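Local coordinates for protein thiol transferase (PDB 4F0B) that probably catalyses glutathione-dependent thiol transfer, as a Ure2p-type fungal glutathione transferase, and binds oxidized glutathione disulfide, at residues 88-91 / 92-96. Numbering follows the deposited sequence. Where two conformers were deposited one is given.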
# COMPACT_ATOMS: atom_id res chain seq x y z
N LEU A 88 -2.93 2.57 -11.10
CA LEU A 88 -3.68 3.84 -11.20
C LEU A 88 -2.72 5.01 -11.39
O LEU A 88 -2.95 5.89 -12.22
CB LEU A 88 -4.53 4.03 -9.93
CG LEU A 88 -5.64 2.99 -9.74
CD1 LEU A 88 -6.36 3.23 -8.41
CD2 LEU A 88 -6.71 3.05 -10.83
N LEU A 89 -1.66 5.05 -10.59
CA LEU A 89 -0.67 6.13 -10.71
C LEU A 89 0.02 6.14 -12.08
O LEU A 89 0.20 7.20 -12.67
CB LEU A 89 0.37 6.01 -9.59
CG LEU A 89 -0.22 6.40 -8.22
CD1 LEU A 89 0.65 5.80 -7.14
CD2 LEU A 89 -0.21 7.90 -8.08
N TYR A 90 0.40 4.97 -12.59
CA TYR A 90 1.03 4.90 -13.90
C TYR A 90 0.11 5.40 -15.01
O TYR A 90 0.52 6.18 -15.87
CB TYR A 90 1.37 3.44 -14.22
CG TYR A 90 2.06 3.29 -15.56
CD1 TYR A 90 3.45 3.42 -15.67
CD2 TYR A 90 1.32 3.04 -16.73
CE1 TYR A 90 4.08 3.31 -16.92
CE2 TYR A 90 1.94 2.93 -17.97
CZ TYR A 90 3.32 3.07 -18.06
OH TYR A 90 3.94 2.94 -19.31
N LEU A 91 -1.13 4.93 -15.00
CA LEU A 91 -2.06 5.32 -16.05
C LEU A 91 -2.35 6.81 -15.96
O LEU A 91 -2.44 7.49 -17.01
CB LEU A 91 -3.35 4.51 -15.95
CG LEU A 91 -3.25 3.02 -16.33
CD1 LEU A 91 -4.55 2.31 -16.01
CD2 LEU A 91 -2.92 2.87 -17.82
N ALA A 92 -2.49 7.32 -14.75
CA ALA A 92 -2.67 8.77 -14.61
C ALA A 92 -1.48 9.53 -15.17
O ALA A 92 -1.66 10.50 -15.92
CB ALA A 92 -2.93 9.14 -13.15
N GLN A 93 -0.26 9.11 -14.84
CA GLN A 93 0.91 9.86 -15.27
C GLN A 93 1.03 9.87 -16.80
O GLN A 93 1.42 10.87 -17.39
CB GLN A 93 2.19 9.28 -14.63
CG GLN A 93 3.49 9.92 -15.18
CD GLN A 93 4.77 9.40 -14.50
OE1 GLN A 93 4.75 8.38 -13.83
NE2 GLN A 93 5.88 10.13 -14.65
N HIS A 94 0.65 8.76 -17.41
CA HIS A 94 0.83 8.56 -18.84
C HIS A 94 -0.34 9.06 -19.71
O HIS A 94 -0.13 9.42 -20.87
CB HIS A 94 1.16 7.10 -19.10
CG HIS A 94 2.57 6.77 -18.73
ND1 HIS A 94 2.97 6.54 -17.43
CD2 HIS A 94 3.68 6.71 -19.49
CE1 HIS A 94 4.28 6.34 -17.41
NE2 HIS A 94 4.73 6.41 -18.66
N PHE A 95 -1.54 9.12 -19.14
CA PHE A 95 -2.74 9.44 -19.91
C PHE A 95 -3.62 10.56 -19.38
O PHE A 95 -4.47 11.05 -20.10
CB PHE A 95 -3.60 8.17 -20.12
CG PHE A 95 -2.90 7.09 -20.89
CD1 PHE A 95 -2.78 7.16 -22.27
CD2 PHE A 95 -2.32 6.00 -20.22
CE1 PHE A 95 -2.13 6.15 -22.97
CE2 PHE A 95 -1.67 5.01 -20.93
CZ PHE A 95 -1.58 5.08 -22.30
N ASP A 96 -3.42 11.00 -18.14
CA ASP A 96 -4.29 12.03 -17.59
C ASP A 96 -3.60 13.39 -17.71
O ASP A 96 -3.26 14.02 -16.71
CB ASP A 96 -4.64 11.69 -16.12
CG ASP A 96 -5.67 12.62 -15.52
OD1 ASP A 96 -6.42 13.28 -16.27
OD2 ASP A 96 -5.77 12.66 -14.27
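The imidazole of His94 lies over one face of the Tyr90 phenol ring in an offset stack, centroids 3.8 Å apart and planes 22° from parallel, with Tyr90 CZ over the middle of the imidazole. At the imidazole's edge, close to its plane, sits Tyr90 O, which accepts from His94 ND1 at 2.9 Å and from His94 N at 3.0 Å, the two donors arriving from opposite faces of the carbonyl plane. In this conformer of His94 the ND1 bond, with the stack, sets the turn of the imidazole. Tyr90 CG stands anti to its own N (chi1 -179°), which carries the ring alongside the helix to the His94 imidazole. Tyr90 OH bonds His76 ND1 of its own chain and Lys110 NZ of the second subunit; an alanine here would probably cost both that partner and leave the imidazole freer to turn. Leu91 CD2 touches Phe95 CE2 at 4.0 Å, and Leu91 O, which accepts from Phe95 N, lies near that ring's edge. At this C-terminal end of helix 84-95 in the thioredoxin-like domain, Phe95 meets His76 of strand 73-76 edge-to-face, Tyr90 meets Phe79 of strand 79-82, Leu91 and Phe95 pack on helix 20-33, Leu89 meets helix 109-139, and Tyr90, Gln93 and His94 face the second subunit.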